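Local coordinates for protein malonyl CoA reductase (malonate semialdehyde-forming) (Sulfolobus tokodaii, PDB 2EP5) that probably reduces malonyl-CoA to malonate semialdehyde with NADPH as the electron donor, and belongs to the aspartate-semialdehyde dehydrogenase family, at residues N121-W126 with M156-K161; V117-P122 with T213-K218. One frame throughout, in Å; residues are numbered along the deposited sequence.

Contact 1. Residues N121-W126 with M156-K161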
loop_
_atom_site.group_PDB
_atom_site.type_symbol
_atom_site.label_atom_id
_atom_site.label_comp_id
_atom_site.label_asym_id
_atom_site.label_seq_id
_atom_site.Cartn_x
_atom_site.Cartn_y
_atom_site.Cartn_z
ATOM N N ASN A 121 14.089 9.930 -29.339
ATOM C CA ASN A 121 12.756 9.511 -28.937
ATOM C C ASN A 121 12.167 9.496 -30.346
ATOM O O ASN A 121 11.694 10.519 -30.849
ATOM C CB ASN A 121 12.043 10.541 -28.055
ATOM C CG ASN A 121 10.768 9.976 -27.440
ATOM O OD1 ASN A 121 10.352 8.865 -27.781
ATOM N ND2 ASN A 121 10.141 10.731 -26.536
ATOM N N PRO A 122 12.218 8.325 -31.007
ATOM C CA PRO A 122 11.745 8.053 -32.372
ATOM C C PRO A 122 10.745 9.032 -32.997
ATOM O O PRO A 122 11.096 9.799 -33.893
ATOM C CB PRO A 122 11.204 6.634 -32.260
ATOM C CG PRO A 122 12.179 6.005 -31.325
ATOM C CD PRO A 122 12.319 7.063 -30.245
ATOM N N GLU A 123 9.504 8.997 -32.532
ATOM C CA GLU A 123 8.465 9.872 -33.062
ATOM C C GLU A 123 8.816 11.356 -32.988
ATOM O O GLU A 123 8.503 12.125 -33.893
ATOM C CB GLU A 123 7.142 9.641 -32.313
ATOM C CG GLU A 123 6.489 8.282 -32.551
ATOM C CD GLU A 123 6.998 7.190 -31.624
ATOM O OE1 GLU A 123 8.105 7.331 -31.073
ATOM O OE2 GLU A 123 6.295 6.174 -31.458
ATOM N N ILE A 124 9.480 11.754 -31.916
ATOM C CA ILE A 124 9.816 13.153 -31.705
ATOM C C ILE A 124 10.958 13.757 -32.532
ATOM O O ILE A 124 10.796 14.830 -33.117
ATOM C CB ILE A 124 10.101 13.398 -30.204
ATOM C CG1 ILE A 124 8.983 12.780 -29.359
ATOM C CG2 ILE A 124 10.194 14.886 -29.918
ATOM C CD1 ILE A 124 7.590 13.268 -29.719
ATOM N N ASN A 125 12.107 13.087 -32.586
ATOM C CA ASN A 125 13.241 13.643 -33.316
ATOM C C ASN A 125 14.134 12.633 -34.034
ATOM O O ASN A 125 15.356 12.667 -33.884
ATOM C CB ASN A 125 14.097 14.481 -32.356
ATOM C CG ASN A 125 14.688 13.649 -31.232
ATOM O OD1 ASN A 125 14.130 12.626 -30.846
ATOM N ND2 ASN A 125 15.812 14.093 -30.694
ATOM N N TRP A 126 13.538 11.747 -34.824
ATOM C CA TRP A 126 14.327 10.764 -35.551
ATOM C C TRP A 126 15.331 11.437 -36.488
ATOM O O TRP A 126 16.429 10.924 -36.705
ATOM C CB TRP A 126 13.419 9.826 -36.347
ATOM C CG TRP A 126 12.478 10.511 -37.282
ATOM C CD1 TRP A 126 11.221 10.966 -37.000
ATOM C CD2 TRP A 126 12.708 10.798 -38.666
ATOM N NE1 TRP A 126 10.654 11.513 -38.125
ATOM C CE2 TRP A 126 11.544 11.425 -39.162
ATOM C CE3 TRP A 126 13.788 10.587 -39.535
ATOM C CZ2 TRP A 126 11.426 11.842 -40.489
ATOM C CZ3 TRP A 126 13.671 11.003 -40.857
ATOM C CH2 TRP A 126 12.496 11.623 -41.320
ATOM N N MET A 156 7.208 13.032 -21.158
ATOM C CA MET A 156 6.785 14.429 -21.253
ATOM C C MET A 156 6.916 15.032 -22.654
ATOM O O MET A 156 6.097 15.861 -23.058
ATOM C CB MET A 156 7.595 15.289 -20.285
ATOM C CG MET A 156 7.457 14.915 -18.825
ATOM S SD MET A 156 5.743 14.816 -18.264
ATOM C CE MET A 156 5.810 13.253 -17.335
ATOM N N SER A 157 7.941 14.621 -23.397
ATOM C CA SER A 157 8.170 15.161 -24.733
ATOM C C SER A 157 7.085 14.829 -25.748
ATOM O O SER A 157 6.866 15.591 -26.690
ATOM C CB SER A 157 9.526 14.694 -25.270
ATOM O OG SER A 157 9.560 13.292 -25.485
ATOM N N MET A 158 6.399 13.704 -25.557
ATOM C CA MET A 158 5.357 13.287 -26.490
ATOM C C MET A 158 4.283 14.347 -26.746
ATOM O O MET A 158 4.039 14.721 -27.892
ATOM C CB MET A 158 4.697 11.993 -26.009
ATOM C CG MET A 158 5.661 10.829 -25.859
ATOM S SD MET A 158 6.438 10.387 -27.420
ATOM C CE MET A 158 5.224 9.258 -28.107
ATOM N N PRO A 159 3.624 14.844 -25.686
ATOM C CA PRO A 159 2.591 15.855 -25.921
ATOM C C PRO A 159 3.132 17.241 -26.281
ATOM O O PRO A 159 2.466 18.010 -26.969
ATOM C CB PRO A 159 1.809 15.853 -24.614
ATOM C CG PRO A 159 2.854 15.568 -23.610
ATOM C CD PRO A 159 3.686 14.479 -24.259
ATOM N N ILE A 160 4.340 17.547 -25.820
ATOM C CA ILE A 160 4.964 18.831 -26.073
ATOM C C ILE A 160 5.367 19.065 -27.533
ATOM O O ILE A 160 5.118 20.142 -28.080
ATOM C CB ILE A 160 6.201 19.011 -25.164
ATOM C CG1 ILE A 160 5.747 19.187 -23.715
ATOM C CG2 ILE A 160 7.020 20.220 -25.605
ATOM C CD1 ILE A 160 6.886 19.272 -22.726
ATOM N N LYS A 161 5.985 18.067 -28.161
ATOM C CA LYS A 161 6.427 18.188 -29.552
ATOM C C LYS A 161 5.346 18.726 -30.493
ATOM O O LYS A 161 5.530 19.762 -31.136
ATOM C CB LYS A 161 6.934 16.835 -30.067
ATOM C CG LYS A 161 7.329 16.830 -31.537
ATOM C CD LYS A 161 8.551 17.696 -31.795
ATOM C CE LYS A 161 8.926 17.669 -33.277
ATOM N NZ LYS A 161 10.214 18.362 -33.536
#
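The short helix 122-125 packs here against the C-terminal part of helix 151-160, the helix whose first residue is the predicted acyl-thioester nucleophile Cys-151. Ile-124 makes the largest contribution. Its CD1 lies 3.6 Å from CB of Lys-161 and 3.9 Å from SD of Met-158, while its CG2 rests along the lysine methylenes, the two chains sliding past each other in opposite directions. A bend at chi2 (67°) carries the Lys-161 chain alongside Ile-124, toward its carbonyl, so that CE of Lys-161 comes within 3.4 Å of Ile-124 O. Met-158, bent at chi2 and chi3, crosses Asn-121 at about a right angle.

Asn-121 has CG anti to its backbone N (chi1 -169°), which puts ND2 2.8 Å from Ser-157 OG; that hydroxyl is hydrogen-bonded to Ala-154 O. Asn-121 OD1 is held by Arg-331, which also forms a salt bridge with Glu-123. Within the turn, Asn-121 N donates to Asn-125 OD1 (3.1 Å), in the plane of the Asn-125 side-chain carbonyl. The side chain of Asn-121 is about 10 Å from that of Cys-151, and the helix it packs on carries this predicted nucleophile at its N-terminal end, as in GAPDH-like dehydrogenases.

Contact 2. Residues V117-P122 with T213-K218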
loop_
_atom_site.group_PDB
_atom_site.type_symbol
_atom_site.label_atom_id
_atom_site.label_comp_id
_atom_site.label_asym_id
_atom_site.label_seq_id
_atom_site.Cartn_x
_atom_site.Cartn_y
_atom_site.Cartn_z
ATOM N N VAL A 117 26.150 13.899 -29.979
ATOM C CA VAL A 117 25.439 12.650 -29.771
ATOM C C VAL A 117 23.934 12.870 -29.841
ATOM O O VAL A 117 23.378 13.696 -29.116
ATOM C CB VAL A 117 25.813 12.039 -28.409
ATOM C CG1 VAL A 117 25.132 10.700 -28.228
ATOM C CG2 VAL A 117 27.326 11.894 -28.315
ATOM N N PRO A 118 23.250 12.130 -30.724
ATOM C CA PRO A 118 21.796 12.278 -30.856
ATOM C C PRO A 118 21.073 11.708 -29.630
ATOM O O PRO A 118 21.441 10.641 -29.133
ATOM C CB PRO A 118 21.470 11.472 -32.115
ATOM C CG PRO A 118 22.820 11.262 -32.799
ATOM C CD PRO A 118 23.764 11.116 -31.655
ATOM N N LEU A 119 20.072 12.435 -29.134
ATOM C CA LEU A 119 19.263 11.981 -27.995
ATOM C C LEU A 119 17.932 11.668 -28.660
ATOM O O LEU A 119 17.172 12.570 -29.011
ATOM C CB LEU A 119 19.103 13.089 -26.954
ATOM C CG LEU A 119 18.455 12.688 -25.624
ATOM C CD1 LEU A 119 19.212 11.515 -24.996
ATOM C CD2 LEU A 119 18.450 13.887 -24.690
ATOM N N ILE A 120 17.654 10.385 -28.841
ATOM C CA ILE A 120 16.455 9.988 -29.553
ATOM C C ILE A 120 15.227 9.458 -28.839
ATOM O O ILE A 120 15.306 8.673 -27.898
ATOM C CB ILE A 120 16.800 8.949 -30.653
ATOM C CG1 ILE A 120 17.912 9.492 -31.559
ATOM C CG2 ILE A 120 15.560 8.637 -31.495
ATOM C CD1 ILE A 120 17.564 10.794 -32.252
ATOM N N ASN A 121 14.089 9.930 -29.339
ATOM C CA ASN A 121 12.756 9.511 -28.937
ATOM C C ASN A 121 12.167 9.496 -30.346
ATOM O O ASN A 121 11.694 10.519 -30.849
ATOM C CB ASN A 121 12.043 10.541 -28.055
ATOM C CG ASN A 121 10.768 9.976 -27.440
ATOM O OD1 ASN A 121 10.352 8.865 -27.781
ATOM N ND2 ASN A 121 10.141 10.731 -26.536
ATOM N N PRO A 122 12.218 8.325 -31.007
ATOM C CA PRO A 122 11.745 8.053 -32.372
ATOM C C PRO A 122 10.745 9.032 -32.997
ATOM O O PRO A 122 11.096 9.799 -33.893
ATOM C CB PRO A 122 11.204 6.634 -32.260
ATOM C CG PRO A 122 12.179 6.005 -31.325
ATOM C CD PRO A 122 12.319 7.063 -30.245
ATOM N N THR A 213 14.802 20.139 -23.898
ATOM C CA THR A 213 15.322 21.172 -24.796
ATOM C C THR A 213 15.964 20.573 -26.056
ATOM O O THR A 213 15.840 21.123 -27.159
ATOM C CB THR A 213 16.366 22.046 -24.058
ATOM O OG1 THR A 213 15.688 23.021 -23.255
ATOM C CG2 THR A 213 17.269 22.733 -25.026
ATOM N N LYS A 214 16.644 19.442 -25.894
ATOM C CA LYS A 214 17.289 18.779 -27.020
ATOM C C LYS A 214 16.309 17.918 -27.813
ATOM O O LYS A 214 16.366 17.874 -29.037
ATOM C CB LYS A 214 18.446 17.917 -26.524
ATOM C CG LYS A 214 19.306 17.345 -27.634
ATOM C CD LYS A 214 20.513 16.627 -27.047
ATOM C CE LYS A 214 21.430 16.101 -28.132
ATOM N NZ LYS A 214 22.655 15.513 -27.534
ATOM N N LEU A 215 15.410 17.233 -27.114
ATOM C CA LEU A 215 14.421 16.385 -27.777
ATOM C C LEU A 215 13.534 17.185 -28.722
ATOM O O LEU A 215 13.147 16.698 -29.788
ATOM C CB LEU A 215 13.548 15.687 -26.739
ATOM C CG LEU A 215 14.284 14.637 -25.910
ATOM C CD1 LEU A 215 13.410 14.205 -24.739
ATOM C CD2 LEU A 215 14.664 13.452 -26.804
ATOM N N ASN A 216 13.222 18.418 -28.329
ATOM C CA ASN A 216 12.365 19.280 -29.131
ATOM C C ASN A 216 13.152 20.234 -30.011
ATOM O O ASN A 216 12.576 21.117 -30.640
ATOM C CB ASN A 216 11.440 20.082 -28.217
ATOM C CG ASN A 216 10.489 19.200 -27.441
ATOM O OD1 ASN A 216 9.574 18.608 -28.013
ATOM N ND2 ASN A 216 10.709 19.092 -26.135
ATOM N N GLY A 217 14.467 20.047 -30.048
ATOM C CA GLY A 217 15.321 20.904 -30.845
ATOM C C GLY A 217 15.173 20.669 -32.328
ATOM O O GLY A 217 14.502 19.728 -32.759
ATOM N N LYS A 218 15.817 21.524 -33.114
ATOM C CA LYS A 218 15.750 21.433 -34.563
ATOM C C LYS A 218 17.133 21.220 -35.150
ATOM O O LYS A 218 18.104 21.830 -34.709
ATOM C CB LYS A 218 15.151 22.721 -35.128
ATOM C CG LYS A 218 14.868 22.705 -36.621
ATOM C CD LYS A 218 14.521 24.114 -37.100
ATOM C CE LYS A 218 13.948 24.126 -38.511
ATOM N NZ LYS A 218 12.589 23.509 -38.564
#
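There is no aromatic ring in either segment; the planar groups met across the contact are the peptide carbonyls of Val-117 and Leu-119. At Val-117 the ammonium of Lys-214 approaches nearly along the C=O axis, with a C=O...NZ angle of 170°. At Leu-119 the carbonyl O has the CD2 methyl of Leu-215 at 3.5 Å and also accepts a hydrogen bond from Asn-125 ND2.

Lys-214 reaches its target fully extended: CG is anti to the backbone N (chi1 -172°), and every later torsion is close to 180°. NZ ends 2.5 Å from Val-117 O, a short hydrogen bond. On the way the chain crosses Leu-119 obliquely, its CD lying 3.8 Å from the CB of that leucine. Leu-215, the next residue, has CG anti to the carbonyl carbon (chi1 -68°). Its CB does not point at the loop, but CD2 reaches back to sit 4.0 Å from Leu-119 CG and 4.1 Å from Asn-121 CB. The helix ends directly afterwards, Asn-216 leaving helical angles and Gly-217 N bonding to Lys-214 O.

NZ is also hydrogen-bonded to the carbonyls of Asp-114 and Arg-112, so three backbone oxygens grip one buried amine. Three acceptors match the three N-H bonds of an ammonium, and their partial negative charges would be expected to favour the protonated, positively charged lysine even in this buried setting.

Running from the N terminus, the chain leaves strand 103-106 of the parallel nucleotide-binding sheet and enters 117-122, which overlaps 121-126 at Asn-121 and Pro-122. Contact 1 then closes the shorter loop, through helix 132-140, strand 144-147, outermost in the parallel sheet of this chain, and back along helix 151-160. Contact 2 closes a longer loop that encloses it, returning through helix 204-215 after strand 171-178 of the mixed sheet. The contacts are therefore nested, with centres about 8 Å apart, and meet where Ile-124 CG2 packs on Leu-215 O (3.5 Å). Together they set one connecting segment of the nucleotide-binding part against two helices, one bearing the predicted nucleophile, the other belonging to the dimerisation domain.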